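Long-range contact in Pex protein (Anabaena sp. PCC 7120, PDB 2DQL), which is associated with the cyanobacterial circadian clock and, as a PadR-like winged-helix protein, probably binds DNA to regulate transcription: residues I63-Y75 / P85-H97. Residues are numbered along the deposited sequence; the frame is centred on the assembly and turned at random.
With PO4 (phosphate ion), chain C.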
ATOM      1  N   ILE A  63      17.304  -5.626  -1.190  1.00 15.64           N
ATOM      2  CA  ILE A  63      18.735  -5.930  -1.170  1.00 15.79           C
ATOM      3  C   ILE A  63      18.941  -7.415  -1.450  1.00 16.36           C
ATOM      4  O   ILE A  63      19.852  -7.796  -2.184  1.00 15.96           O
ATOM      5  CB  ILE A  63      19.374  -5.563   0.188  1.00 16.16           C
ATOM      6  CG1 ILE A  63      19.415  -4.043   0.358  1.00 16.53           C
ATOM      7  CG2 ILE A  63      20.784  -6.125   0.273  1.00 15.86           C
ATOM      8  CD1 ILE A  63      20.303  -3.323  -0.641  1.00 17.42           C
ATOM      9  N   LYS A  64      18.093  -8.256  -0.866  1.00 16.41           N
ATOM     10  CA  LYS A  64      18.195  -9.688  -1.094  1.00 16.96           C
ATOM     11  C   LYS A  64      18.051  -9.969  -2.587  1.00 17.21           C
ATOM     12  O   LYS A  64      18.850 -10.697  -3.172  1.00 17.55           O
ATOM     13  CB  LYS A  64      17.108 -10.434  -0.320  1.00 16.92           C
ATOM     14  CG  LYS A  64      17.075 -11.921  -0.599  1.00 18.03           C
ATOM     15  CD  LYS A  64      16.062 -12.605   0.302  1.00 18.68           C
ATOM     16  CE  LYS A  64      16.223 -14.112   0.298  1.00 20.09           C
ATOM     17  NZ  LYS A  64      16.369 -14.705  -1.043  1.00 20.75           N
ATOM     18  N   PHE A  65      17.028  -9.386  -3.203  1.00 17.25           N
ATOM     19  CA  PHE A  65      16.807  -9.579  -4.630  1.00 17.53           C
ATOM     20  C   PHE A  65      18.044  -9.171  -5.426  1.00 17.54           C
ATOM     21  O   PHE A  65      18.527  -9.925  -6.270  1.00 17.57           O
ATOM     22  CB  PHE A  65      15.625  -8.738  -5.114  1.00 18.32           C
ATOM     23  CG  PHE A  65      15.431  -8.780  -6.599  1.00 18.96           C
ATOM     24  CD1 PHE A  65      14.711  -9.812  -7.190  1.00 20.07           C
ATOM     25  CD2 PHE A  65      16.004  -7.806  -7.414  1.00 19.09           C
ATOM     26  CE1 PHE A  65      14.563  -9.875  -8.576  1.00 20.26           C
ATOM     27  CE2 PHE A  65      15.865  -7.858  -8.797  1.00 19.85           C
ATOM     28  CZ  PHE A  65      15.142  -8.898  -9.380  1.00 20.35           C
ATOM     29  N   LEU A  66      18.544  -7.970  -5.151  1.00 17.78           N
ATOM     30  CA  LEU A  66      19.707  -7.451  -5.858  1.00 17.83           C
ATOM     31  C   LEU A  66      20.953  -8.311  -5.673  1.00 18.57           C
ATOM     32  O   LEU A  66      21.645  -8.607  -6.644  1.00 18.39           O
ATOM     33  CB  LEU A  66      19.972  -6.000  -5.438  1.00 17.54           C
ATOM     34  CG  LEU A  66      18.882  -5.028  -5.927  1.00 16.87           C
ATOM     35  CD1 LEU A  66      19.073  -3.650  -5.306  1.00 17.01           C
ATOM     36  CD2 LEU A  66      18.926  -4.935  -7.443  1.00 17.50           C
ATOM     37  N   GLU A  67      21.233  -8.721  -4.441  1.00 19.65           N
ATOM     38  CA  GLU A  67      22.403  -9.557  -4.194  1.00 21.36           C
ATOM     39  C   GLU A  67      22.221 -10.946  -4.809  1.00 21.80           C
ATOM     40  O   GLU A  67      23.158 -11.496  -5.393  1.00 21.88           O
ATOM     41  CB  GLU A  67      22.675  -9.690  -2.695  1.00 22.45           C
ATOM     42  CG  GLU A  67      23.131  -8.405  -2.024  1.00 24.47           C
ATOM     43  CD  GLU A  67      24.186  -8.648  -0.960  1.00 25.25           C
ATOM     44  OE1 GLU A  67      24.163  -7.953   0.071  1.00 26.55           O
ATOM     45  OE2 GLU A  67      25.050  -9.531  -1.159  1.00 26.93           O
ATOM     46  N   ASP A  68      21.024 -11.518  -4.680  1.00 22.19           N
ATOM     47  CA  ASP A  68      20.767 -12.840  -5.249  1.00 22.78           C
ATOM     48  C   ASP A  68      21.016 -12.846  -6.752  1.00 23.12           C
ATOM     49  O   ASP A  68      21.499 -13.833  -7.307  1.00 23.58           O
ATOM     50  CB  ASP A  68      19.322 -13.289  -4.991  1.00 22.94           C
ATOM     51  CG  ASP A  68      19.080 -13.719  -3.554  1.00 23.07           C
ATOM     52  OD1 ASP A  68      20.058 -13.939  -2.810  1.00 23.41           O
ATOM     53  OD2 ASP A  68      17.899 -13.854  -3.172  1.00 23.12           O
ATOM     54  N   ASN A  69      20.687 -11.736  -7.405  1.00 23.46           N
ATOM     55  CA  ASN A  69      20.854 -11.607  -8.845  1.00 23.31           C
ATOM     56  C   ASN A  69      22.215 -11.039  -9.253  1.00 23.19           C
ATOM     57  O   ASN A  69      22.469 -10.809 -10.435  1.00 23.47           O
ATOM     58  CB  ASN A  69      19.722 -10.752  -9.412  1.00 24.28           C
ATOM     59  CG  ASN A  69      18.418 -11.519  -9.520  1.00 24.81           C
ATOM     60  OD1 ASN A  69      18.221 -12.289 -10.459  1.00 26.00           O
ATOM     61  ND2 ASN A  69      17.532 -11.333  -8.547  1.00 24.99           N
ATOM     62  N   ARG A  70      23.083 -10.825  -8.270  1.00 22.98           N
ATOM     63  CA  ARG A  70      24.426 -10.301  -8.514  1.00 22.71           C
ATOM     64  C   ARG A  70      24.389  -8.913  -9.144  1.00 21.72           C
ATOM     65  O   ARG A  70      25.305  -8.538  -9.877  1.00 21.43           O
ATOM     66  CB  ARG A  70      25.202 -11.241  -9.446  1.00 24.11           C
ATOM     67  CG  ARG A  70      25.067 -12.724  -9.122  1.00 25.84           C
ATOM     68  CD  ARG A  70      25.621 -13.071  -7.751  1.00 27.18           C
ATOM     69  NE  ARG A  70      25.556 -14.512  -7.495  1.00 28.89           N
ATOM     70  CZ  ARG A  70      25.940 -15.090  -6.362  1.00 29.11           C
ATOM     71  NH1 ARG A  70      26.421 -14.356  -5.370  1.00 30.05           N
ATOM     72  NH2 ARG A  70      25.844 -16.406  -6.219  1.00 29.79           N
ATOM     73  N   ALA A  71      23.333  -8.152  -8.858  1.00 19.90           N
ATOM     74  CA  ALA A  71      23.185  -6.811  -9.412  1.00 18.52           C
ATOM     75  C   ALA A  71      23.963  -5.784  -8.604  1.00 17.60           C
ATOM     76  O   ALA A  71      24.255  -4.690  -9.090  1.00 16.89           O
ATOM     77  CB  ALA A  71      21.709  -6.428  -9.461  1.00 18.37           C
ATOM     78  N   ILE A  72      24.275  -6.132  -7.361  1.00 16.89           N
ATOM     79  CA  ILE A  72      25.043  -5.245  -6.501  1.00 16.30           C
ATOM     80  C   ILE A  72      26.058  -6.062  -5.708  1.00 16.55           C
ATOM     81  O   ILE A  72      25.915  -7.280  -5.554  1.00 16.15           O
ATOM     82  CB  ILE A  72      24.147  -4.453  -5.488  1.00 15.68           C
ATOM     83  CG1 ILE A  72      23.476  -5.413  -4.493  1.00 15.47           C
ATOM     84  CG2 ILE A  72      23.097  -3.632  -6.240  1.00 15.43           C
ATOM     85  CD1 ILE A  72      22.719  -4.703  -3.364  1.00 15.46           C
ATOM     86  N   THR A  73      27.098  -5.388  -5.235  1.00 16.61           N
ATOM     87  CA  THR A  73      28.118  -6.033  -4.425  1.00 16.66           C
ATOM     88  C   THR A  73      28.127  -5.322  -3.081  1.00 16.93           C
ATOM     89  O   THR A  73      27.900  -4.117  -3.005  1.00 16.56           O
ATOM     90  CB  THR A  73      29.535  -5.902  -5.042  1.00 17.15           C
ATOM     91  OG1 THR A  73      29.859  -4.518  -5.203  1.00 17.79           O
ATOM     92  CG2 THR A  73      29.602  -6.586  -6.395  1.00 17.79           C
ATOM     93  N   GLY A  74      28.372  -6.073  -2.019  1.00 16.91           N
ATOM     94  CA  GLY A  74      28.423  -5.463  -0.709  1.00 16.95           C
ATOM     95  C   GLY A  74      29.793  -5.674  -0.106  1.00 17.58           C
ATOM     96  O   GLY A  74      30.472  -6.642  -0.443  1.00 17.55           O
ATOM     97  N   TYR A  75      30.209  -4.763   0.765  1.00 18.05           N
ATOM     98  CA  TYR A  75      31.500  -4.878   1.431  1.00 18.98           C
ATOM     99  C   TYR A  75      31.472  -4.064   2.720  1.00 19.38           C
ATOM    100  O   TYR A  75      30.624  -3.189   2.890  1.00 18.74           O
ATOM    101  CB  TYR A  75      32.630  -4.401   0.505  1.00 19.52           C
ATOM    102  CG  TYR A  75      32.810  -2.902   0.432  1.00 20.72           C
ATOM    103  CD1 TYR A  75      33.667  -2.243   1.313  1.00 21.28           C
ATOM    104  CD2 TYR A  75      32.127  -2.143  -0.514  1.00 20.97           C
ATOM    105  CE1 TYR A  75      33.840  -0.864   1.254  1.00 21.64           C
ATOM    106  CE2 TYR A  75      32.291  -0.759  -0.581  1.00 21.29           C
ATOM    107  CZ  TYR A  75      33.150  -0.129   0.307  1.00 21.44           C
ATOM    108  OH  TYR A  75      33.318   1.233   0.257  1.00 22.30           O
ATOM    109  N   PRO A  85      31.667  -1.034  11.917  1.00 23.79           N
ATOM    110  CA  PRO A  85      31.883  -0.846  10.483  1.00 23.29           C
ATOM    111  C   PRO A  85      30.531  -0.630   9.813  1.00 22.80           C
ATOM    112  O   PRO A  85      29.481  -0.870  10.415  1.00 22.53           O
ATOM    113  CB  PRO A  85      32.552  -2.151  10.059  1.00 23.50           C
ATOM    114  CG  PRO A  85      31.950  -3.147  10.989  1.00 23.66           C
ATOM    115  CD  PRO A  85      31.970  -2.418  12.318  1.00 23.41           C
ATOM    116  N   ARG A  86      30.561  -0.176   8.568  1.00 22.39           N
ATOM    117  CA  ARG A  86      29.346   0.095   7.814  1.00 21.94           C
ATOM    118  C   ARG A  86      29.277  -0.788   6.570  1.00 21.53           C
ATOM    119  O   ARG A  86      30.256  -0.923   5.844  1.00 21.25           O
ATOM    120  CB  ARG A  86      29.332   1.579   7.430  1.00 22.30           C
ATOM    121  CG  ARG A  86      28.222   2.012   6.498  1.00 22.25           C
ATOM    122  CD  ARG A  86      28.256   3.526   6.317  1.00 22.78           C
ATOM    123  NE  ARG A  86      27.677   4.219   7.463  1.00 23.06           N
ATOM    124  CZ  ARG A  86      27.752   5.532   7.661  1.00 23.54           C
ATOM    125  NH1 ARG A  86      28.393   6.303   6.791  1.00 23.83           N
ATOM    126  NH2 ARG A  86      27.173   6.077   8.724  1.00 23.98           N
ATOM    127  N   ARG A  87      28.122  -1.401   6.330  1.00 20.98           N
ATOM    128  CA  ARG A  87      27.958  -2.257   5.160  1.00 20.15           C
ATOM    129  C   ARG A  87      27.561  -1.393   3.959  1.00 20.01           C
ATOM    130  O   ARG A  87      26.477  -0.807   3.939  1.00 19.74           O
ATOM    131  CB  ARG A  87      26.882  -3.310   5.424  1.00 20.90           C
ATOM    132  CG  ARG A  87      26.781  -4.397   4.362  1.00 21.58           C
ATOM    133  CD  ARG A  87      28.019  -5.279   4.352  1.00 23.89           C
ATOM    134  NE  ARG A  87      27.906  -6.401   3.422  1.00 24.29           N
ATOM    135  CZ  ARG A  87      28.928  -7.179   3.075  1.00 25.03           C
ATOM    136  NH1 ARG A  87      30.132  -6.956   3.577  1.00 25.58           N
ATOM    137  NH2 ARG A  87      28.751  -8.179   2.223  1.00 25.76           N
ATOM    138  N   MET A  88      28.447  -1.325   2.970  1.00 18.96           N
ATOM    139  CA  MET A  88      28.222  -0.523   1.770  1.00 18.32           C
ATOM    140  C   MET A  88      27.833  -1.367   0.564  1.00 18.07           C
ATOM    141  O   MET A  88      28.219  -2.527   0.453  1.00 18.27           O
ATOM    142  CB  MET A  88      29.490   0.255   1.426  1.00 18.44           C
ATOM    143  CG  MET A  88      30.031   1.128   2.550  1.00 18.52           C
ATOM    144  SD  MET A  88      28.959   2.512   2.967  1.00 19.29           S
ATOM    145  CE  MET A  88      28.868   3.353   1.405  1.00 18.15           C
ATOM    146  N   TYR A  89      27.082  -0.764  -0.351  1.00 16.60           N
ATOM    147  CA  TYR A  89      26.641  -1.447  -1.559  1.00 16.44           C
ATOM    148  C   TYR A  89      27.019  -0.640  -2.794  1.00 16.49           C
ATOM    149  O   TYR A  89      27.006   0.586  -2.760  1.00 16.48           O
ATOM    150  CB  TYR A  89      25.120  -1.628  -1.538  1.00 15.62           C
ATOM    151  CG  TYR A  89      24.634  -2.475  -0.388  1.00 15.69           C
ATOM    152  CD1 TYR A  89      24.696  -3.864  -0.449  1.00 15.76           C
ATOM    153  CD2 TYR A  89      24.156  -1.884   0.784  1.00 15.82           C
ATOM    154  CE1 TYR A  89      24.295  -4.652   0.636  1.00 15.68           C
ATOM    155  CE2 TYR A  89      23.755  -2.663   1.875  1.00 16.14           C
ATOM    156  CZ  TYR A  89      23.830  -4.044   1.792  1.00 15.92           C
ATOM    157  OH  TYR A  89      23.460  -4.817   2.876  1.00 16.27           O
ATOM    158  N   GLN A  90      27.343  -1.341  -3.877  1.00 17.09           N
ATOM    159  CA  GLN A  90      27.697  -0.705  -5.151  1.00 17.69           C
ATOM    160  C   GLN A  90      27.040  -1.504  -6.259  1.00 17.39           C
ATOM    161  O   GLN A  90      26.863  -2.707  -6.132  1.00 16.94           O
ATOM    162  CB  GLN A  90      29.207  -0.744  -5.405  1.00 18.98           C
ATOM    163  CG  GLN A  90      30.061  -0.001  -4.419  1.00 20.90           C
ATOM    164  CD  GLN A  90      31.496   0.142  -4.912  1.00 21.97           C
ATOM    165  OE1 GLN A  90      31.982  -0.669  -5.708  1.00 23.40           O
ATOM    166  NE2 GLN A  90      32.180   1.166  -4.428  1.00 22.55           N
ATOM    167  N   VAL A  91      26.680  -0.852  -7.355  1.00 16.86           N
ATOM    168  CA  VAL A  91      26.086  -1.596  -8.455  1.00 17.51           C
ATOM    169  C   VAL A  91      27.197  -2.453  -9.056  1.00 17.34           C
ATOM    170  O   VAL A  91      28.345  -2.016  -9.131  1.00 17.32           O
ATOM    171  CB  VAL A  91      25.559  -0.664  -9.560  1.00 17.90           C
ATOM    172  CG1 VAL A  91      24.962  -1.489 -10.685  1.00 18.58           C
ATOM    173  CG2 VAL A  91      24.529   0.282  -8.998  1.00 19.16           C
ATOM    174  N   SER A  92      26.870  -3.672  -9.466  1.00 17.79           N
ATOM    175  CA  SER A  92      27.871  -4.535 -10.081  1.00 18.28           C
ATOM    176  C   SER A  92      28.222  -3.924 -11.437  1.00 18.80           C
ATOM    177  O   SER A  92      27.347  -3.459 -12.163  1.00 18.26           O
ATOM    178  CB  SER A  92      27.324  -5.957 -10.248  1.00 18.50           C
ATOM    179  OG  SER A  92      27.093  -6.556  -8.981  1.00 19.63           O
ATOM    180  N   PRO A  93      29.515  -3.907 -11.789  1.00 19.30           N
ATOM    181  CA  PRO A  93      29.980  -3.341 -13.057  1.00 20.29           C
ATOM    182  C   PRO A  93      29.180  -3.735 -14.300  1.00 20.92           C
ATOM    183  O   PRO A  93      28.782  -2.873 -15.085  1.00 20.75           O
ATOM    184  CB  PRO A  93      31.431  -3.811 -13.124  1.00 20.30           C
ATOM    185  CG  PRO A  93      31.838  -3.803 -11.687  1.00 20.27           C
ATOM    186  CD  PRO A  93      30.645  -4.445 -11.008  1.00 19.89           C
ATOM    187  N   GLU A  94      28.939  -5.027 -14.483  1.00 22.11           N
ATOM    188  CA  GLU A  94      28.204  -5.478 -15.657  1.00 23.78           C
ATOM    189  C   GLU A  94      26.701  -5.213 -15.627  1.00 23.81           C
ATOM    190  O   GLU A  94      26.013  -5.425 -16.631  1.00 23.84           O
ATOM    191  CB  GLU A  94      28.465  -6.963 -15.906  1.00 25.32           C
ATOM    192  CG  GLU A  94      29.825  -7.215 -16.523  1.00 28.14           C
ATOM    193  CD  GLU A  94      30.014  -6.429 -17.810  1.00 29.66           C
ATOM    194  OE1 GLU A  94      29.296  -6.719 -18.791  1.00 31.00           O
ATOM    195  OE2 GLU A  94      30.868  -5.518 -17.836  1.00 31.29           O
ATOM    196  N   TRP A  95      26.194  -4.750 -14.490  1.00 23.82           N
ATOM    197  CA  TRP A  95      24.768  -4.447 -14.369  1.00 24.15           C
ATOM    198  C   TRP A  95      24.475  -2.978 -14.641  1.00 24.16           C
ATOM    199  O   TRP A  95      23.347  -2.520 -14.470  1.00 24.15           O
ATOM    200  CB  TRP A  95      24.252  -4.800 -12.973  1.00 24.40           C
ATOM    201  CG  TRP A  95      23.688  -6.175 -12.873  1.00 25.38           C
ATOM    202  CD1 TRP A  95      24.385  -7.346 -12.839  1.00 25.38           C
ATOM    203  CD2 TRP A  95      22.300  -6.530 -12.804  1.00 25.63           C
ATOM    204  NE1 TRP A  95      23.520  -8.409 -12.755  1.00 25.92           N
ATOM    205  CE2 TRP A  95      22.235  -7.938 -12.734  1.00 25.81           C
ATOM    206  CE3 TRP A  95      21.107  -5.795 -12.801  1.00 26.28           C
ATOM    207  CZ2 TRP A  95      21.020  -8.632 -12.653  1.00 26.18           C
ATOM    208  CZ3 TRP A  95      19.894  -6.486 -12.722  1.00 26.27           C
ATOM    209  CH2 TRP A  95      19.864  -7.890 -12.651  1.00 26.21           C
ATOM    210  N   GLN A  96      25.492  -2.244 -15.072  1.00 24.20           N
ATOM    211  CA  GLN A  96      25.352  -0.821 -15.351  1.00 24.87           C
ATOM    212  C   GLN A  96      24.134  -0.495 -16.218  1.00 24.47           C
ATOM    213  O   GLN A  96      23.258   0.267 -15.809  1.00 24.35           O
ATOM    214  CB  GLN A  96      26.616  -0.306 -16.041  1.00 26.13           C
ATOM    215  CG  GLN A  96      26.803   1.201 -15.990  1.00 28.43           C
ATOM    216  CD  GLN A  96      27.726   1.629 -14.863  1.00 29.58           C
ATOM    217  OE1 GLN A  96      27.402   1.485 -13.683  1.00 30.28           O
ATOM    218  NE2 GLN A  96      28.895   2.147 -15.225  1.00 30.50           N
ATOM    219  N   HIS A  97      24.084  -1.074 -17.414  1.00 24.22           N
ATOM    220  CA  HIS A  97      22.989  -0.817 -18.344  1.00 23.99           C
ATOM    221  C   HIS A  97      21.617  -1.210 -17.804  1.00 23.17           C
ATOM    222  O   HIS A  97      20.668  -0.434 -17.898  1.00 22.59           O
ATOM    223  CB  HIS A  97      23.239  -1.538 -19.673  1.00 25.46           C
ATOM    224  CG  HIS A  97      22.224  -1.224 -20.727  1.00 27.11           C
ATOM    225  ND1 HIS A  97      22.109   0.026 -21.303  1.00 27.98           N
ATOM    226  CD2 HIS A  97      21.255  -1.985 -21.290  1.00 27.86           C
ATOM    227  CE1 HIS A  97      21.115   0.019 -22.172  1.00 28.36           C
ATOM    228  NE2 HIS A  97      20.578  -1.189 -22.184  1.00 28.34           N
TER
HETATM  229  P   PO4 C 201      24.952   2.201   9.604  0.75 31.12           P
HETATM  230  O1  PO4 C 201      23.926   3.252   9.388  0.75 31.19           O
HETATM  231  O2  PO4 C 201      26.299   2.824   9.579  0.75 30.95           O
HETATM  232  O3  PO4 C 201      24.750   1.546  10.918  0.75 31.42           O
HETATM  233  O4  PO4 C 201      24.863   1.171   8.529  0.75 31.45           O
HETATM  234  O   HOH W   1      25.126  -7.270   2.784  1.00 22.34           O
HETATM  235  O   HOH W   2      26.610  -8.303   1.115  1.00 33.66           O
HETATM  236  O   HOH W   3      30.485  -3.321  -7.591  1.00 19.93           O
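Trp95 lays one face of its indole over the methyl of Ala71: CB of Ala71 sits 3.4 Å from the centroid of the Trp95 six-membered ring and 14° off its normal, a CH-pi contact. The bump is small, the platform broad, and the carbonyl oxygens of Asn69 and Arg70 approach the same indole obliquely. With an alanine at Trp95, the Ala71 methyl would probably lose the ring face it rests on, opening a gap beside the turn after helix 56-68. Arg70, with positive phi, ends that helix in a Schellman motif, and its O accepts a 2.8 Å bond from Ser92 OG, the donor standing above the carbonyl plane. Ser92 N meets Ala71 O almost straight (176°).

From here strands 72-77 and 86-91 run antiparallel as the beta hairpin, the wing of a PadR-like winged-helix domain; Thr73 with Gln90 and Tyr75 with Met88 are hydrogen-bonded pairs, each joined by two backbone bonds. On the face bearing Tyr89, the absence of a side chain at Gly74 lets that ring lie close to the backbone, its CD1 4.1 Å from Gly74 CA. The ring is a knob with distinct sides: Ile63 CD1 stands over its centre, Ile72 CD1 touches CD1 of Tyr89 obliquely at 3.6 Å, and Glu67 OE1 lies at the edge. A water links Glu67 OE1, Tyr89 OH and Arg87 NE. Bent at its second torsion, the Arg87 chain folds back so that its guanidinium covers the Gly74-Tyr75 peptide, with Gly74 C 3.5 Å from the guanidinium plane, over its centre.

On the other face, which carries Met88 and Gln90, Tyr75 CG sits between its backbone N and carbonyl carbon (chi1 80°), which swings the ring over Met88, whose CB is 3.6 Å from Tyr75 CE2; Glu35 takes hydrogen bonds from both Tyr75 OH and Gln90 NE2.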